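Local atomic coordinates of Tas1 (Pseudomonas aeruginosa, PDB entry 6OX6), a protein that is a type VI secreted toxin that pyrophosphorylates adenosine nucleotides to make (p)ppApp, depleting ADP and ATP in competitor cells. Residues Gly338-Ser346 / Ala423-Arg434; Met369-Asp377 / Ala392-His403. All coordinates share one frame; numbering follows the deposited sequence. Where two conformers were deposited one is given.

How the contacts relate
Contacts 1 and 2 have centres 13 Å apart and share one side of the protein, where the C-terminal helix 419-435 meets helix 367-373 and the loop leading into helix 402-410. Two neighbouring tyrosines of contact 1 join them. Tyr429 OH probably hydrogen-bonds both Pro398 O, at 2.7 Å, and Ala372 O, at 3.0 Å, and so fastens the two segments of contact 2 to the helix. Tyr430 OH packs 3.2 Å from Gly402 CA. A bound acetate, probably from the crystallisation liquor, lies beside both contacts: it comes within about 3 Å of the Tyr345 side chain of contact 1 (nearest atoms), while Lys373 NZ of contact 2 hydrogen-bonds the acetate O.

Contact 1 (Gly338-Ser346 / Ala423-Arg434)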
loop_
_atom_site.group_PDB
_atom_site.type_symbol
_atom_site.label_atom_id
_atom_site.label_comp_id
_atom_site.label_asym_id
_atom_site.label_seq_id
_atom_site.Cartn_x
_atom_site.Cartn_y
_atom_site.Cartn_z
ATOM N N GLY A 338 -8.511 -10.965 0.865
ATOM C CA GLY A 338 -8.291 -11.487 -0.466
ATOM C C GLY A 338 -9.506 -11.475 -1.364
ATOM O O GLY A 338 -9.346 -11.716 -2.563
ATOM N N ASN A 339 -10.701 -11.191 -0.838
ATOM C CA ASN A 339 -11.911 -11.257 -1.657
ATOM C C ASN A 339 -12.244 -9.946 -2.354
ATOM O O ASN A 339 -13.098 -9.947 -3.246
ATOM C CB ASN A 339 -13.112 -11.698 -0.817
ATOM C CG ASN A 339 -12.911 -13.084 -0.189
ATOM O OD1 ASN A 339 -12.405 -14.021 -0.840
ATOM N ND2 ASN A 339 -13.256 -13.201 1.103
ATOM N N ALA A 340 -11.584 -8.846 -1.995
ATOM C CA ALA A 340 -11.806 -7.550 -2.634
ATOM C C ALA A 340 -10.638 -7.108 -3.504
ATOM O O ALA A 340 -10.831 -6.690 -4.653
ATOM C CB ALA A 340 -12.087 -6.487 -1.557
ATOM N N ASP A 341 -9.423 -7.186 -2.985
ATOM C CA ASP A 341 -8.225 -6.896 -3.761
ATOM C C ASP A 341 -8.216 -7.713 -5.064
ATOM O O ASP A 341 -8.295 -8.951 -5.008
ATOM C CB ASP A 341 -7.015 -7.226 -2.895
ATOM C CG ASP A 341 -5.693 -7.090 -3.636
ATOM O OD1 ASP A 341 -5.614 -6.393 -4.673
ATOM O OD2 ASP A 341 -4.708 -7.673 -3.150
ATOM N N PRO A 342 -8.097 -7.073 -6.240
ATOM C CA PRO A 342 -8.052 -7.852 -7.491
ATOM C C PRO A 342 -6.937 -8.874 -7.510
ATOM O O PRO A 342 -7.042 -9.893 -8.209
ATOM C CB PRO A 342 -7.823 -6.782 -8.572
ATOM C CG PRO A 342 -8.179 -5.482 -7.929
ATOM C CD PRO A 342 -7.834 -5.637 -6.487
ATOM N N LEU A 343 -5.864 -8.631 -6.769
ATOM C CA LEU A 343 -4.745 -9.554 -6.706
ATOM C C LEU A 343 -4.833 -10.539 -5.540
ATOM O O LEU A 343 -3.930 -11.354 -5.387
ATOM C CB LEU A 343 -3.433 -8.773 -6.612
ATOM C CG LEU A 343 -3.179 -7.699 -7.693
ATOM C CD1 LEU A 343 -1.708 -7.193 -7.579
ATOM C CD2 LEU A 343 -3.469 -8.165 -9.077
ATOM N N GLY A 344 -5.876 -10.485 -4.719
ATOM C CA GLY A 344 -6.088 -11.516 -3.707
ATOM C C GLY A 344 -5.141 -11.487 -2.530
ATOM O O GLY A 344 -5.107 -12.448 -1.747
ATOM N N TYR A 345 -4.405 -10.399 -2.347
ATOM C CA TYR A 345 -3.505 -10.291 -1.216
ATOM C C TYR A 345 -4.312 -10.074 0.071
ATOM O O TYR A 345 -5.470 -9.646 0.038
ATOM C CB TYR A 345 -2.511 -9.142 -1.467
ATOM C CG TYR A 345 -1.467 -8.920 -0.378
ATOM C CD1 TYR A 345 -1.420 -7.724 0.320
ATOM C CD2 TYR A 345 -0.550 -9.912 -0.050
ATOM C CE1 TYR A 345 -0.472 -7.509 1.329
ATOM C CE2 TYR A 345 0.403 -9.716 0.940
ATOM C CZ TYR A 345 0.435 -8.504 1.616
ATOM O OH TYR A 345 1.350 -8.281 2.605
ATOM N N SER A 346 -3.716 -10.435 1.214
ATOM C CA SER A 346 -4.312 -10.110 2.509
ATOM C C SER A 346 -3.229 -9.638 3.469
ATOM O O SER A 346 -2.067 -10.022 3.351
ATOM C CB SER A 346 -5.084 -11.300 3.125
ATOM O OG SER A 346 -4.291 -12.474 3.135
ATOM N N ALA A 423 -4.427 -10.987 -12.720
ATOM C CA ALA A 423 -5.072 -10.888 -11.426
ATOM C C ALA A 423 -5.637 -12.235 -10.984
ATOM O O ALA A 423 -5.551 -12.596 -9.804
ATOM C CB ALA A 423 -6.168 -9.826 -11.497
ATOM N N GLU A 424 -6.177 -13.014 -11.926
ATOM C CA GLU A 424 -6.712 -14.323 -11.573
ATOM C C GLU A 424 -5.612 -15.259 -11.082
ATOM O O GLU A 424 -5.811 -15.983 -10.106
ATOM C CB GLU A 424 -7.457 -14.941 -12.760
ATOM C CG GLU A 424 -8.301 -16.150 -12.393
ATOM C CD GLU A 424 -9.388 -16.425 -13.426
ATOM O OE1 GLU A 424 -9.851 -17.588 -13.535
ATOM O OE2 GLU A 424 -9.762 -15.465 -14.143
ATOM N N LYS A 425 -4.446 -15.195 -11.716
ATOM C CA LYS A 425 -3.315 -16.028 -11.330
ATOM C C LYS A 425 -2.815 -15.667 -9.936
ATOM O O LYS A 425 -2.360 -16.530 -9.186
ATOM C CB LYS A 425 -2.178 -15.887 -12.345
ATOM C CG LYS A 425 -2.609 -16.053 -13.793
ATOM C CD LYS A 425 -2.391 -17.480 -14.269
ATOM C CE LYS A 425 -2.665 -17.613 -15.759
ATOM N NZ LYS A 425 -1.559 -17.045 -16.578
ATOM N N SER A 426 -2.906 -14.386 -9.594
ATOM C CA SER A 426 -2.450 -13.901 -8.290
ATOM C C SER A 426 -3.401 -14.331 -7.187
ATOM O O SER A 426 -2.962 -14.839 -6.142
ATOM C CB SER A 426 -2.303 -12.382 -8.335
ATOM O OG SER A 426 -1.819 -11.883 -7.090
ATOM N N ARG A 427 -4.713 -14.235 -7.441
ATOM C CA ARG A 427 -5.700 -14.647 -6.450
ATOM C C ARG A 427 -5.618 -16.143 -6.211
ATOM O O ARG A 427 -5.673 -16.600 -5.062
ATOM C CB ARG A 427 -7.115 -14.286 -6.909
ATOM C CG ARG A 427 -7.388 -12.793 -6.973
ATOM C CD ARG A 427 -8.899 -12.512 -7.119
ATOM N NE ARG A 427 -9.439 -13.085 -8.346
ATOM C CZ ARG A 427 -9.362 -12.493 -9.542
ATOM N NH1 ARG A 427 -8.782 -11.297 -9.667
ATOM N NH2 ARG A 427 -9.891 -13.083 -10.608
ATOM N N ALA A 428 -5.480 -16.918 -7.289
ATOM C CA ALA A 428 -5.358 -18.364 -7.124
ATOM C C ALA A 428 -4.106 -18.710 -6.320
ATOM O O ALA A 428 -4.115 -19.636 -5.499
ATOM C CB ALA A 428 -5.344 -19.039 -8.493
ATOM N N TYR A 429 -3.026 -17.948 -6.513
ATOM C CA TYR A 429 -1.791 -18.230 -5.788
ATOM C C TYR A 429 -1.974 -17.970 -4.305
ATOM O O TYR A 429 -1.721 -18.850 -3.471
ATOM C CB TYR A 429 -0.651 -17.376 -6.359
ATOM C CG TYR A 429 0.664 -17.472 -5.604
ATOM C CD1 TYR A 429 1.501 -18.594 -5.732
ATOM C CD2 TYR A 429 1.097 -16.414 -4.810
ATOM C CE1 TYR A 429 2.725 -18.653 -5.047
ATOM C CE2 TYR A 429 2.295 -16.474 -4.122
ATOM C CZ TYR A 429 3.094 -17.584 -4.234
ATOM O OH TYR A 429 4.285 -17.575 -3.538
ATOM N N TYR A 430 -2.405 -16.764 -3.953
ATOM C CA TYR A 430 -2.578 -16.431 -2.543
ATOM C C TYR A 430 -3.638 -17.288 -1.881
ATOM O O TYR A 430 -3.552 -17.533 -0.676
ATOM C CB TYR A 430 -2.962 -14.973 -2.395
ATOM C CG TYR A 430 -1.792 -14.027 -2.511
ATOM C CD1 TYR A 430 -0.603 -14.251 -1.802
ATOM C CD2 TYR A 430 -1.873 -12.899 -3.317
ATOM C CE1 TYR A 430 0.479 -13.349 -1.896
ATOM C CE2 TYR A 430 -0.809 -11.983 -3.393
ATOM C CZ TYR A 430 0.352 -12.225 -2.686
ATOM O OH TYR A 430 1.383 -11.297 -2.793
ATOM N N ASP A 431 -4.663 -17.709 -2.637
ATOM C CA ASP A 431 -5.675 -18.609 -2.080
ATOM C C ASP A 431 -5.085 -19.963 -1.726
ATOM O O ASP A 431 -5.445 -20.551 -0.697
ATOM C CB ASP A 431 -6.825 -18.801 -3.065
ATOM C CG ASP A 431 -7.820 -17.661 -3.020
ATOM O OD1 ASP A 431 -7.704 -16.798 -2.117
ATOM O OD2 ASP A 431 -8.717 -17.635 -3.892
ATOM N N ALA A 432 -4.213 -20.502 -2.584
ATOM C CA ALA A 432 -3.584 -21.773 -2.243
ATOM C C ALA A 432 -2.755 -21.640 -0.970
ATOM O O ALA A 432 -2.757 -22.538 -0.126
ATOM C CB ALA A 432 -2.724 -22.282 -3.402
ATOM N N VAL A 433 -2.070 -20.508 -0.789
ATOM C CA VAL A 433 -1.297 -20.316 0.436
ATOM C C VAL A 433 -2.205 -20.390 1.662
ATOM O O VAL A 433 -1.882 -21.052 2.655
ATOM C CB VAL A 433 -0.542 -18.976 0.398
ATOM C CG1 VAL A 433 0.230 -18.846 1.665
ATOM C CG2 VAL A 433 0.396 -18.892 -0.835
ATOM N N ARG A 434 -3.369 -19.720 1.604
ATOM C CA ARG A 434 -4.244 -19.579 2.771
ATOM C C ARG A 434 -5.042 -20.843 3.090
ATOM O O ARG A 434 -5.486 -21.011 4.234
ATOM C CB ARG A 434 -5.216 -18.396 2.578
ATOM C CG ARG A 434 -4.560 -17.005 2.744
ATOM C CD ARG A 434 -5.555 -15.838 2.751
ATOM N NE ARG A 434 -6.139 -15.695 1.426
ATOM C CZ ARG A 434 -5.755 -14.829 0.504
ATOM N NH1 ARG A 434 -4.784 -13.946 0.764
ATOM N NH2 ARG A 434 -6.363 -14.844 -0.689
HETATM O O HOH W 1 -8.602 -14.093 -3.925
HETATM O O HOH W 2 -10.119 -15.777 -0.458
#
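Arg434 grips Gly344 O end-on, with NH1 and NH2 each donating at 2.9 Å. The carbonyl oxygen lies 7° out of the guanidinium plane, and both nitrogens approach in the carbonyl plane, so one carbonyl oxygen accepts two N-H bonds from the end of the guanidinium. Arg434 NH1 also donates to Ser346 OG (2.8 Å), which is tilted from that plane. On the helix itself, Asp431 OD1 forms a salt bridge with Arg434 NH2 (2.8 Å) and so positions the guanidinium for the loop. Arg427, its chain bent at chi3, turns NH1 onto a lone pair of Pro342 O (2.7 Å). The hydroxyl of Ser426, anti to the backbone N (chi1 -178°), donates from OG to Leu343 O at 2.8 Å. Three successive loop carbonyls are thus met by three helix side chains. The turn that presents them is braced internally: Asp341 to Gly344 is a type I beta turn, Asp341 OD1 accepts from Leu343 N in an Asx turn, and OD2 takes Tyr345 N besides a salt bridge to Arg60 of the Pa14_01140 chain.

Apolar packing flanks these bonds. Leu343 CD2 rests on Ala423 CB (4.0 Å), and the two tyrosine rings meet obliquely, Tyr345 CD2 to Tyr430 CZ 3.6 Å, with planes at 55°. A water joins Asn339 OD1 to Asp431 OD1.

The contact fixes the connection between strands 332-336 and 347-353, at an outer side of the mixed sheet, onto helix 419-435; both tyrosines lean on helix 367-373, and Leu343 touches helix 402-410.

Contact 2 (Met369-Asp377 / Ala392-His403); sequences MIYAKESED and AAKAGVPGGQGH. With ACT (acetate ion), chain I.
Gly399 CA sits over one face of the Tyr371 ring, a CH-pi contact with CA 3.7 Å from the centroid and 28° off the normal, while Ala392 N lies towards the rim of the opposite face. At the ring edge are Val397 O and a water that bonds Tyr371 OH at 2.7 Å and donates to Val397 O. The ring belongs to the C-terminal end of helix 367-373, whose last carbonyls are met by backbone N-H groups of the glycine-containing turn 399-402 and of His403, the way into helix 402-410. Tyr371 CE1 abuts Ala395 CB (3.5 Å), and Tyr388 stacks edge-to-face on the ring from outside the two segments. With CG anti to the backbone N, the ring reaches from its helix into the curve of the 392-403 loop. The His403 ring has Lys373 O at its edge, 3.1 Å from His403 CD2; its ND1 bonds Glu407.

These N-H groups satisfy the carbonyls of Tyr371, Ala372 and Lys373. Gly400 N donates to Tyr371 O and, weakly, to Ala372 O. Gly402 N meets Ala372 O at 3.0 Å with an angle of 165°, and His403 N donates to Lys373 O (2.8 Å) on a lone pair. Gly400 has a positive phi of 83°, a backbone conformation that suits glycine at this turn. The segments also approach closely here: besides Gly399 CA over the Tyr371 ring, Gly400 CA lies 3.0 Å from Glu374 O in a CA-H...O contact.

Beyond CG, the extended Lys373 chain carries NZ to 2.7 Å from O of the acetate, a hydrogen bond.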
loop_
_atom_site.group_PDB
_atom_site.type_symbol
_atom_site.label_atom_id
_atom_site.label_comp_id
_atom_site.label_asym_id
_atom_site.label_seq_id
_atom_site.Cartn_x
_atom_site.Cartn_y
_atom_site.Cartn_z
HETATM N N MSE A 369 1.918 -15.238 4.605
HETATM C CA MSE A 369 1.635 -14.224 3.604
HETATM C C MSE A 369 2.890 -13.572 3.097
HETATM O O MSE A 369 2.992 -13.290 1.883
HETATM C CB MSE A 369 0.730 -13.159 4.213
HETATM C CG MSE A 369 -0.713 -13.644 4.279
HETATM SE SE MSE A 369 -1.236 -14.395 2.535
HETATM C CE MSE A 369 -0.877 -12.803 1.432
ATOM N N ILE A 370 3.845 -13.325 3.986
ATOM C CA ILE A 370 5.103 -12.681 3.609
ATOM C C ILE A 370 5.957 -13.625 2.774
ATOM O O ILE A 370 6.555 -13.224 1.768
ATOM C CB ILE A 370 5.849 -12.202 4.860
ATOM C CG1 ILE A 370 5.163 -10.930 5.390
ATOM C CG2 ILE A 370 7.357 -11.954 4.504
ATOM C CD1 ILE A 370 5.425 -10.640 6.842
ATOM N N TYR A 371 6.038 -14.887 3.185
ATOM C CA TYR A 371 6.662 -15.908 2.358
ATOM C C TYR A 371 6.092 -15.882 0.948
ATOM O O TYR A 371 6.827 -15.912 -0.045
ATOM C CB TYR A 371 6.439 -17.282 2.993
ATOM C CG TYR A 371 7.029 -18.410 2.212
ATOM C CD1 TYR A 371 6.225 -19.291 1.498
ATOM C CD2 TYR A 371 8.399 -18.601 2.184
ATOM C CE1 TYR A 371 6.785 -20.342 0.775
ATOM C CE2 TYR A 371 8.967 -19.625 1.469
ATOM C CZ TYR A 371 8.153 -20.490 0.766
ATOM O OH TYR A 371 8.741 -21.508 0.061
ATOM N N ALA A 372 4.770 -15.803 0.855
ATOM C CA ALA A 372 4.113 -15.877 -0.439
ATOM C C ALA A 372 4.432 -14.663 -1.291
ATOM O O ALA A 372 4.705 -14.794 -2.492
ATOM C CB ALA A 372 2.607 -16.009 -0.237
ATOM N N LYS A 373 4.415 -13.480 -0.688
ATOM C CA LYS A 373 4.502 -12.261 -1.467
ATOM C C LYS A 373 5.937 -11.884 -1.822
ATOM O O LYS A 373 6.209 -11.517 -2.969
ATOM C CB LYS A 373 3.844 -11.113 -0.707
ATOM C CG LYS A 373 4.093 -9.761 -1.356
ATOM C CD LYS A 373 3.509 -8.647 -0.485
ATOM C CE LYS A 373 3.925 -7.283 -0.998
ATOM N NZ LYS A 373 3.344 -6.196 -0.185
ATOM N N GLU A 374 6.858 -11.934 -0.859
ATOM C CA GLU A 374 8.188 -11.370 -1.043
ATOM C C GLU A 374 9.179 -12.406 -1.591
ATOM O O GLU A 374 9.056 -13.614 -1.373
ATOM C CB GLU A 374 8.727 -10.823 0.273
ATOM C CG GLU A 374 7.791 -9.911 1.027
ATOM C CD GLU A 374 7.725 -8.503 0.431
ATOM O OE1 GLU A 374 8.243 -8.280 -0.693
ATOM O OE2 GLU A 374 7.155 -7.616 1.103
ATOM N N SER A 375 10.195 -11.907 -2.287
ATOM C CA SER A 375 11.308 -12.763 -2.678
ATOM C C SER A 375 11.913 -13.424 -1.449
ATOM O O SER A 375 11.757 -12.957 -0.315
ATOM C CB SER A 375 12.384 -11.948 -3.403
ATOM O OG SER A 375 13.051 -11.072 -2.486
ATOM N N GLU A 376 12.625 -14.526 -1.676
ATOM C CA GLU A 376 13.256 -15.231 -0.562
ATOM C C GLU A 376 14.147 -14.304 0.263
ATOM O O GLU A 376 14.072 -14.301 1.501
ATOM C CB GLU A 376 14.066 -16.427 -1.064
ATOM C CG GLU A 376 14.965 -17.007 0.007
ATOM C CD GLU A 376 15.729 -18.232 -0.462
ATOM O OE1 GLU A 376 15.484 -18.705 -1.594
ATOM O OE2 GLU A 376 16.534 -18.756 0.330
ATOM N N ASP A 377 15.027 -13.543 -0.410
ATOM C CA ASP A 377 15.929 -12.648 0.307
ATOM C C ASP A 377 15.144 -11.742 1.213
ATOM O O ASP A 377 15.523 -11.493 2.355
ATOM C CB ASP A 377 16.749 -11.793 -0.660
ATOM C CG ASP A 377 17.826 -12.587 -1.380
ATOM O OD1 ASP A 377 18.244 -13.654 -0.875
ATOM O OD2 ASP A 377 18.284 -12.113 -2.445
ATOM N N ALA A 392 8.775 -22.294 4.793
ATOM C CA ALA A 392 9.009 -22.879 3.474
ATOM C C ALA A 392 8.821 -24.395 3.478
ATOM O O ALA A 392 8.360 -24.962 2.485
ATOM C CB ALA A 392 10.415 -22.519 2.988
ATOM N N ALA A 393 9.169 -25.069 4.576
ATOM C CA ALA A 393 9.037 -26.522 4.596
ATOM C C ALA A 393 7.575 -26.947 4.663
ATOM O O ALA A 393 7.198 -27.971 4.074
ATOM C CB ALA A 393 9.824 -27.118 5.766
ATOM N N LYS A 394 6.758 -26.154 5.348
ATOM C CA LYS A 394 5.341 -26.461 5.489
ATOM C C LYS A 394 4.467 -25.730 4.471
ATOM O O LYS A 394 3.241 -25.784 4.556
ATOM C CB LYS A 394 4.866 -26.142 6.908
ATOM C CG LYS A 394 5.534 -26.976 7.990
ATOM C CD LYS A 394 5.325 -26.367 9.365
ATOM C CE LYS A 394 6.541 -26.576 10.252
ATOM N NZ LYS A 394 6.875 -25.354 11.035
ATOM N N ALA A 395 5.087 -25.047 3.511
ATOM C CA ALA A 395 4.309 -24.331 2.510
ATOM C C ALA A 395 3.882 -25.270 1.396
ATOM O O ALA A 395 4.636 -26.157 0.991
ATOM C CB ALA A 395 5.116 -23.171 1.928
ATOM N N GLY A 396 2.674 -25.057 0.885
ATOM C CA GLY A 396 2.153 -25.881 -0.179
ATOM C C GLY A 396 2.337 -25.283 -1.539
ATOM O O GLY A 396 1.891 -25.863 -2.540
ATOM N N VAL A 397 2.991 -24.130 -1.601
ATOM C CA VAL A 397 3.222 -23.422 -2.854
ATOM C C VAL A 397 4.616 -22.847 -2.828
ATOM O O VAL A 397 5.159 -22.527 -1.749
ATOM C CB VAL A 397 2.181 -22.291 -3.044
ATOM C CG1 VAL A 397 2.633 -21.024 -2.342
ATOM C CG2 VAL A 397 1.885 -22.044 -4.495
ATOM N N PRO A 398 5.276 -22.751 -3.975
ATOM C CA PRO A 398 6.567 -22.065 -4.003
ATOM C C PRO A 398 6.399 -20.645 -3.482
ATOM O O PRO A 398 5.381 -19.991 -3.715
ATOM C CB PRO A 398 6.962 -22.096 -5.482
ATOM C CG PRO A 398 5.681 -22.426 -6.223
ATOM C CD PRO A 398 4.909 -23.293 -5.293
ATOM N N GLY A 399 7.366 -20.193 -2.722
ATOM C CA GLY A 399 7.284 -18.859 -2.169
ATOM C C GLY A 399 7.641 -17.802 -3.190
ATOM O O GLY A 399 8.199 -18.081 -4.254
ATOM N N GLY A 400 7.287 -16.564 -2.863
ATOM C CA GLY A 400 7.877 -15.417 -3.521
ATOM C C GLY A 400 7.285 -15.005 -4.845
ATOM O O GLY A 400 7.879 -14.164 -5.527
ATOM N N GLN A 401 6.148 -15.553 -5.236
ATOM C CA GLN A 401 5.540 -15.211 -6.515
ATOM C C GLN A 401 4.658 -13.969 -6.444
ATOM O O GLN A 401 4.428 -13.331 -7.484
ATOM C CB GLN A 401 4.700 -16.399 -7.021
ATOM C CG GLN A 401 5.496 -17.689 -7.145
ATOM C CD GLN A 401 6.722 -17.463 -7.993
ATOM O OE1 GLN A 401 6.614 -17.255 -9.209
ATOM N NE2 GLN A 401 7.898 -17.430 -7.355
ATOM N N GLY A 402 4.164 -13.616 -5.250
ATOM C CA GLY A 402 3.162 -12.558 -5.145
ATOM C C GLY A 402 3.620 -11.232 -5.727
ATOM O O GLY A 402 2.905 -10.609 -6.521
ATOM N N HIS A 403 4.795 -10.755 -5.305
ATOM C CA HIS A 403 5.296 -9.477 -5.803
ATOM C C HIS A 403 5.533 -9.493 -7.306
ATOM O O HIS A 403 5.452 -8.439 -7.938
ATOM C CB HIS A 403 6.584 -9.083 -5.077
ATOM C CG HIS A 403 7.808 -9.821 -5.551
ATOM N ND1 HIS A 403 8.749 -9.255 -6.392
ATOM C CD2 HIS A 403 8.246 -11.078 -5.294
ATOM C CE1 HIS A 403 9.704 -10.135 -6.637
ATOM N NE2 HIS A 403 9.420 -11.255 -5.990
HETATM C C ACT I . 4.412 -6.790 3.305
HETATM O O ACT I . 4.101 -6.019 2.349
HETATM O OXT ACT I . 5.467 -7.473 3.458
HETATM C CH3 ACT I . 3.330 -6.899 4.457
HETATM O O HOH W 3 8.020 -23.814 -1.055
#